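CRISPR-associated endonuclease Cas12b (Alicyclobacillus acidoterrestris, PDB 5U31) cuts target DNA as an RNA-guided CRISPR endonuclease, using a single RuvC-type nuclease domain after recognising a protospacer adjacent motif. Local coordinates at residues 810-822 / 875-889. The protein carries 3 engineered substitutions. Residues are numbered along the deposited sequence; the frame is centred on the assembly and turned at random.
With nucleotides of chain B.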
loop_
_atom_site.group_PDB
_atom_site.type_symbol
_atom_site.label_atom_id
_atom_site.label_comp_id
_atom_site.label_asym_id
_atom_site.label_seq_id
_atom_site.Cartn_x
_atom_site.Cartn_y
_atom_site.Cartn_z
ATOM N N LEU A 810 10.987 4.379 1.932
ATOM C CA LEU A 810 9.710 4.874 2.435
ATOM C C LEU A 810 9.892 5.784 3.641
ATOM O O LEU A 810 9.241 6.830 3.745
ATOM C CB LEU A 810 8.814 3.700 2.807
ATOM C CG LEU A 810 7.385 4.103 3.133
ATOM C CD1 LEU A 810 6.668 4.459 1.844
ATOM C CD2 LEU A 810 6.694 2.966 3.832
ATOM N N LYS A 811 10.751 5.388 4.580
ATOM C CA LYS A 811 10.906 6.159 5.804
ATOM C C LYS A 811 11.694 7.437 5.555
ATOM O O LYS A 811 11.424 8.470 6.178
ATOM C CB LYS A 811 11.582 5.307 6.874
ATOM C CG LYS A 811 10.765 4.122 7.305
ATOM C CD LYS A 811 11.556 3.231 8.237
ATOM C CE LYS A 811 10.707 2.085 8.760
ATOM N NZ LYS A 811 11.511 1.157 9.591
ATOM N N LYS A 812 12.677 7.385 4.657
ATOM C CA LYS A 812 13.443 8.587 4.353
ATOM C C LYS A 812 12.631 9.566 3.517
ATOM O O LYS A 812 12.820 10.783 3.633
ATOM C CB LYS A 812 14.744 8.209 3.649
ATOM C CG LYS A 812 15.731 7.493 4.558
ATOM C CD LYS A 812 16.982 7.091 3.813
ATOM C CE LYS A 812 18.045 6.557 4.752
ATOM N NZ LYS A 812 19.291 6.227 4.007
ATOM N N LEU A 813 11.723 9.057 2.680
ATOM C CA LEU A 813 10.821 9.926 1.929
ATOM C C LEU A 813 9.934 10.728 2.871
ATOM O O LEU A 813 9.856 11.958 2.775
ATOM C CB LEU A 813 9.964 9.090 0.983
ATOM C CG LEU A 813 9.618 9.627 -0.406
ATOM C CD1 LEU A 813 8.445 8.833 -0.957
ATOM C CD2 LEU A 813 9.308 11.121 -0.407
ATOM N N ALA A 814 9.251 10.040 3.789
ATOM C CA ALA A 814 8.373 10.725 4.730
ATOM C C ALA A 814 9.150 11.696 5.611
ATOM O O ALA A 814 8.672 12.799 5.903
ATOM C CB ALA A 814 7.622 9.704 5.584
ATOM N N ASP A 815 10.352 11.314 6.045
ATOM C CA ASP A 815 11.110 12.214 6.901
ATOM C C ASP A 815 11.528 13.468 6.146
ATOM O O ASP A 815 11.447 14.578 6.686
ATOM C CB ASP A 815 12.326 11.499 7.483
ATOM C CG ASP A 815 13.113 12.376 8.428
ATOM O OD1 ASP A 815 12.675 12.565 9.587
ATOM O OD2 ASP A 815 14.168 12.887 8.003
ATOM N N ARG A 816 11.961 13.315 4.890
ATOM C CA ARG A 816 12.309 14.482 4.084
ATOM C C ARG A 816 11.129 15.433 3.958
ATOM O O ARG A 816 11.287 16.652 4.100
ATOM C CB ARG A 816 12.791 14.053 2.697
ATOM C CG ARG A 816 14.286 13.796 2.612
ATOM C CD ARG A 816 14.872 14.341 1.320
ATOM N NE ARG A 816 14.817 15.798 1.265
ATOM C CZ ARG A 816 15.310 16.527 0.269
ATOM N NH1 ARG A 816 15.219 17.848 0.301
ATOM N NH2 ARG A 816 15.896 15.932 -0.762
ATOM N N ILE A 817 9.936 14.892 3.701
ATOM C CA ILE A 817 8.756 15.737 3.559
ATOM C C ILE A 817 8.472 16.474 4.860
ATOM O O ILE A 817 8.145 17.666 4.861
ATOM C CB ILE A 817 7.550 14.894 3.107
ATOM C CG1 ILE A 817 7.830 14.238 1.750
ATOM C CG2 ILE A 817 6.301 15.753 3.042
ATOM C CD1 ILE A 817 6.772 13.233 1.320
ATOM N N ILE A 818 8.621 15.784 5.990
ATOM C CA ILE A 818 8.285 16.386 7.274
ATOM C C ILE A 818 9.339 17.402 7.685
ATOM O O ILE A 818 9.013 18.501 8.151
ATOM C CB ILE A 818 8.099 15.285 8.329
ATOM C CG1 ILE A 818 6.810 14.533 8.032
ATOM C CG2 ILE A 818 8.080 15.860 9.737
ATOM C CD1 ILE A 818 6.413 13.617 9.104
HETATM N N MSE A 819 10.607 17.068 7.508
HETATM C CA MSE A 819 11.674 18.007 7.809
HETATM C C MSE A 819 11.557 19.304 7.006
HETATM O O MSE A 819 11.812 20.386 7.531
HETATM C CB MSE A 819 13.021 17.346 7.565
HETATM C CG MSE A 819 13.350 16.323 8.627
HETATM SE SE MSE A 819 13.342 17.124 10.408
HETATM C CE MSE A 819 12.883 15.512 11.421
ATOM N N GLU A 820 11.153 19.188 5.737
ATOM C CA GLU A 820 10.919 20.377 4.923
ATOM C C GLU A 820 9.689 21.141 5.397
ATOM O O GLU A 820 9.708 22.375 5.473
ATOM C CB GLU A 820 10.771 19.987 3.453
ATOM C CG GLU A 820 11.979 20.334 2.598
ATOM C CD GLU A 820 11.980 21.777 2.141
ATOM O OE1 GLU A 820 10.888 22.363 2.036
ATOM O OE2 GLU A 820 13.070 22.329 1.893
ATOM N N ALA A 821 8.609 20.423 5.718
ATOM C CA ALA A 821 7.404 21.081 6.209
ATOM C C ALA A 821 7.684 21.865 7.484
ATOM O O ALA A 821 7.221 23.001 7.639
ATOM C CB ALA A 821 6.301 20.049 6.440
ATOM N N LEU A 822 8.456 21.283 8.405
ATOM C CA LEU A 822 8.806 21.978 9.637
ATOM C C LEU A 822 9.785 23.122 9.404
ATOM O O LEU A 822 9.931 23.982 10.279
ATOM C CB LEU A 822 9.389 20.989 10.643
ATOM C CG LEU A 822 8.390 19.944 11.134
ATOM C CD1 LEU A 822 9.098 18.746 11.742
ATOM C CD2 LEU A 822 7.471 20.586 12.145
ATOM N N GLY A 875 1.366 3.833 0.784
ATOM C CA GLY A 875 2.357 3.608 1.822
ATOM C C GLY A 875 3.048 4.889 2.254
ATOM O O GLY A 875 3.263 5.114 3.447
ATOM N N VAL A 876 3.401 5.745 1.290
ATOM C CA VAL A 876 3.994 7.039 1.627
ATOM C C VAL A 876 3.019 7.863 2.450
ATOM O O VAL A 876 3.402 8.521 3.426
ATOM C CB VAL A 876 4.422 7.789 0.351
ATOM C CG1 VAL A 876 5.072 9.112 0.706
ATOM C CG2 VAL A 876 5.372 6.948 -0.485
ATOM N N PHE A 877 1.740 7.827 2.073
ATOM C CA PHE A 877 0.719 8.602 2.767
ATOM C C PHE A 877 0.537 8.120 4.201
ATOM O O PHE A 877 0.388 8.932 5.123
ATOM C CB PHE A 877 -0.587 8.513 1.979
ATOM C CG PHE A 877 -1.767 9.146 2.658
ATOM C CD1 PHE A 877 -1.846 10.518 2.808
ATOM C CD2 PHE A 877 -2.819 8.366 3.113
ATOM C CE1 PHE A 877 -2.939 11.100 3.422
ATOM C CE2 PHE A 877 -3.915 8.943 3.721
ATOM C CZ PHE A 877 -3.974 10.311 3.874
ATOM N N GLN A 878 0.562 6.802 4.414
ATOM C CA GLN A 878 0.390 6.284 5.769
ATOM C C GLN A 878 1.629 6.534 6.616
ATOM O O GLN A 878 1.521 6.809 7.816
ATOM C CB GLN A 878 0.057 4.792 5.737
ATOM C CG GLN A 878 -1.258 4.452 5.051
ATOM C CD GLN A 878 -2.474 5.034 5.753
ATOM O OE1 GLN A 878 -2.426 5.385 6.932
ATOM N NE2 GLN A 878 -3.578 5.132 5.023
ATOM N N GLU A 879 2.817 6.437 6.014
ATOM C CA GLU A 879 4.033 6.719 6.766
ATOM C C GLU A 879 4.120 8.191 7.139
ATOM O O GLU A 879 4.709 8.530 8.170
ATOM C CB GLU A 879 5.263 6.294 5.971
ATOM C CG GLU A 879 6.567 6.349 6.761
ATOM C CD GLU A 879 6.611 5.371 7.934
ATOM O OE1 GLU A 879 7.231 5.710 8.967
ATOM O OE2 GLU A 879 6.036 4.264 7.825
ATOM N N LEU A 880 3.534 9.071 6.323
ATOM C CA LEU A 880 3.502 10.490 6.661
ATOM C C LEU A 880 2.656 10.740 7.901
ATOM O O LEU A 880 3.070 11.466 8.813
ATOM C CB LEU A 880 2.964 11.298 5.483
ATOM C CG LEU A 880 4.015 11.923 4.574
ATOM C CD1 LEU A 880 3.340 12.809 3.549
ATOM C CD2 LEU A 880 5.011 12.717 5.399
ATOM N N ILE A 881 1.457 10.154 7.944
ATOM C CA ILE A 881 0.574 10.348 9.090
ATOM C C ILE A 881 1.231 9.831 10.363
ATOM O O ILE A 881 1.109 10.441 11.433
ATOM C CB ILE A 881 -0.784 9.675 8.826
ATOM C CG1 ILE A 881 -1.399 10.254 7.548
ATOM C CG2 ILE A 881 -1.713 9.852 10.018
ATOM C CD1 ILE A 881 -2.809 9.800 7.279
ATOM N N ASN A 882 1.942 8.703 10.267
ATOM C CA ASN A 882 2.703 8.188 11.401
ATOM C C ASN A 882 3.713 9.213 11.895
ATOM O O ASN A 882 3.691 9.621 13.061
ATOM C CB ASN A 882 3.427 6.897 11.012
ATOM C CG ASN A 882 2.636 5.655 11.344
ATOM O OD1 ASN A 882 1.406 5.682 11.401
ATOM N ND2 ASN A 882 3.341 4.550 11.571
ATOM N N GLN A 883 4.613 9.637 11.007
ATOM C CA GLN A 883 5.747 10.449 11.413
ATOM C C GLN A 883 5.350 11.872 11.774
ATOM O O GLN A 883 6.135 12.577 12.418
ATOM C CB GLN A 883 6.801 10.462 10.307
ATOM C CG GLN A 883 7.436 9.118 10.010
ATOM C CD GLN A 883 8.760 9.261 9.272
ATOM O OE1 GLN A 883 9.453 10.274 9.405
ATOM N NE2 GLN A 883 9.117 8.247 8.492
ATOM N N ALA A 884 4.158 12.314 11.384
ATOM C CA ALA A 884 3.749 13.687 11.637
ATOM C C ALA A 884 3.132 13.889 13.014
ATOM O O ALA A 884 3.022 15.037 13.457
ATOM C CB ALA A 884 2.754 14.149 10.568
ATOM N N GLN A 885 2.744 12.809 13.700
ATOM C CA GLN A 885 1.953 12.940 14.921
ATOM C C GLN A 885 2.697 13.746 15.981
ATOM O O GLN A 885 2.140 14.680 16.570
ATOM C CB GLN A 885 1.585 11.551 15.446
ATOM C CG GLN A 885 0.514 11.538 16.532
ATOM C CD GLN A 885 -0.025 10.138 16.800
ATOM O OE1 GLN A 885 0.418 9.163 16.191
ATOM N NE2 GLN A 885 -0.984 10.037 17.713
ATOM N N VAL A 886 3.970 13.414 16.214
ATOM C CA VAL A 886 4.739 14.057 17.275
ATOM C C VAL A 886 4.941 15.537 16.997
ATOM O O VAL A 886 5.060 16.341 17.929
ATOM C CB VAL A 886 6.095 13.356 17.448
ATOM C CG1 VAL A 886 6.686 13.698 18.790
ATOM C CG2 VAL A 886 5.944 11.866 17.288
ATOM N N HIS A 887 5.011 15.922 15.727
ATOM C CA HIS A 887 5.349 17.289 15.362
ATOM C C HIS A 887 4.136 18.201 15.264
ATOM O O HIS A 887 4.303 19.388 14.967
ATOM C CB HIS A 887 6.109 17.301 14.035
ATOM C CG HIS A 887 7.311 16.411 14.023
ATOM N ND1 HIS A 887 8.504 16.764 14.618
ATOM C CD2 HIS A 887 7.503 15.179 13.491
ATOM C CE1 HIS A 887 9.380 15.788 14.449
ATOM N NE2 HIS A 887 8.798 14.816 13.769
ATOM N N ASP A 888 2.930 17.680 15.502
ATOM C CA ASP A 888 1.692 18.451 15.378
ATOM C C ASP A 888 1.474 18.959 13.951
ATOM O O ASP A 888 0.920 20.042 13.746
ATOM C CB ASP A 888 1.659 19.622 16.366
ATOM C CG ASP A 888 1.739 19.174 17.803
ATOM O OD1 ASP A 888 0.969 18.272 18.186
ATOM O OD2 ASP A 888 2.573 19.722 18.551
ATOM N N LEU A 889 1.911 18.187 12.957
ATOM C CA LEU A 889 1.716 18.514 11.550
ATOM C C LEU A 889 0.488 17.796 11.018
ATOM O O LEU A 889 0.378 16.571 11.144
ATOM C CB LEU A 889 2.928 18.112 10.712
ATOM C CG LEU A 889 4.249 18.799 11.010
ATOM C CD1 LEU A 889 5.271 18.376 9.977
ATOM C CD2 LEU A 889 4.041 20.294 10.995
ATOM P P A B 91 18.933 11.526 8.932
ATOM O OP1 A B 91 18.202 12.821 8.871
ATOM O OP2 A B 91 19.968 11.293 9.971
ATOM O "O5'" A B 91 17.836 10.379 9.017
ATOM C "C5'" A B 91 16.708 10.432 8.165
ATOM C "C4'" A B 91 16.050 9.089 8.013
ATOM O "O4'" A B 91 17.025 8.090 7.623
ATOM C "C3'" A B 91 15.424 8.511 9.266
ATOM O "O3'" A B 91 14.167 9.088 9.560
ATOM C "C2'" A B 91 15.356 7.031 8.934
ATOM O "O2'" A B 91 14.288 6.777 8.036
ATOM C "C1'" A B 91 16.667 6.840 8.172
ATOM N N9 A B 91 17.760 6.370 9.046
ATOM C C8 A B 91 18.810 7.086 9.562
ATOM N N7 A B 91 19.618 6.360 10.300
ATOM C C5 A B 91 19.063 5.085 10.268
ATOM C C6 A B 91 19.439 3.858 10.850
ATOM N N6 A B 91 20.514 3.687 11.620
ATOM N N1 A B 91 18.661 2.783 10.610
ATOM C C2 A B 91 17.580 2.934 9.840
ATOM N N3 A B 91 17.122 4.027 9.240
ATOM C C4 A B 91 17.919 5.081 9.495
ATOM P P C B 92 13.740 9.325 11.086
ATOM O OP1 C B 92 12.675 10.364 11.150
ATOM O OP2 C B 92 14.991 9.587 11.836
ATOM O "O5'" C B 92 13.204 7.895 11.551
ATOM C "C5'" C B 92 12.164 7.226 10.847
ATOM C "C4'" C B 92 12.178 5.736 11.102
ATOM O "O4'" C B 92 13.458 5.181 10.704
ATOM C "C3'" C B 92 12.020 5.298 12.549
ATOM O "O3'" C B 92 10.671 5.271 12.965
ATOM C "C2'" C B 92 12.670 3.923 12.556
ATOM O "O2'" C B 92 11.783 2.950 12.027
ATOM C "C1'" C B 92 13.812 4.119 11.560
ATOM N N1 C B 92 15.096 4.449 12.224
ATOM C C2 C B 92 15.873 3.410 12.751
ATOM O O2 C B 92 15.471 2.239 12.658
ATOM N N3 C B 92 17.048 3.701 13.352
ATOM C C4 C B 92 17.456 4.965 13.436
ATOM N N4 C B 92 18.619 5.202 14.039
ATOM C C5 C B 92 16.688 6.043 12.910
ATOM C C6 C B 92 15.525 5.744 12.314
ATOM P P G B 9 16.291 30.092 -0.546
ATOM O OP1 G B 9 16.018 29.862 0.893
ATOM O OP2 G B 9 16.568 31.465 -1.042
ATOM O "O5'" G B 9 17.518 29.167 -0.964
ATOM C "C5'" G B 9 17.613 27.816 -0.524
ATOM C "C4'" G B 9 18.701 27.085 -1.271
ATOM O "O4'" G B 9 18.960 25.795 -0.649
ATOM C "C3'" G B 9 18.408 26.802 -2.746
ATOM O "O3'" G B 9 19.588 27.012 -3.512
ATOM C "C2'" G B 9 18.058 25.317 -2.748
ATOM O "O2'" G B 9 18.301 24.656 -3.970
ATOM C "C1'" G B 9 18.959 24.792 -1.640
ATOM N N9 G B 9 18.506 23.531 -1.055
ATOM C C8 G B 9 19.192 22.341 -1.082
ATOM N N7 G B 9 18.548 21.367 -0.504
ATOM C C5 G B 9 17.362 21.950 -0.079
ATOM C C6 G B 9 16.267 21.381 0.614
ATOM O O6 G B 9 16.120 20.217 1.000
ATOM N N1 G B 9 15.271 22.317 0.854
ATOM C C2 G B 9 15.313 23.633 0.477
ATOM N N2 G B 9 14.235 24.359 0.810
ATOM N N3 G B 9 16.328 24.182 -0.171
ATOM C C4 G B 9 17.312 23.287 -0.414
#
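The His887 ring takes Leu822 on one face: CD1 of Leu822 stands 3.9 Å from the ring centroid, 25° off the normal, a CH-pi contact displaced toward the ND1 side. Gln883 O lies in plane at the edge of the same ring, while CG2 of Ile818 comes up obliquely near CD2. A second flat group at the contact is the Gln883 amide, a knob set among Lys811, Ala814, Asp815 and Ile818 where two helices of the RuvC fold, an RNase H-like domain, cross at -56°. Both of its N-H groups are used close to the amide plane: NE2 of Gln883 donates to Lys811 O at 3.3 Å, on a lone pair of a carbonyl that also accepts from Asp815 N, and to Glu879 OE1 at 3.2 Å, on the anti lone pair. These two bonds fix the rotation of the amide and direct OE1 toward Asp815 CA. Lys811 and Gln883 both belong to the sgRNA-binding surface; Lys811 NZ also bonds C92 O2' of chain B and pairs with an RNA phosphate. Beneath this polar layer the packing is aliphatic, with Leu880 CD2 lying against Ile818 CG1 and Ala814, while Ile817 continues onto strand 566-572. With CG1 anti to the carbonyl carbon (chi1 -71°), the Ile818 side chain extends across to Gln883, and Ile818 CD1 reaches Gln883 CB at 3.4 Å. Nearer the N-terminal ends of both segments, Leu813 CD1 meets Val876 CG2 at 3.6 Å.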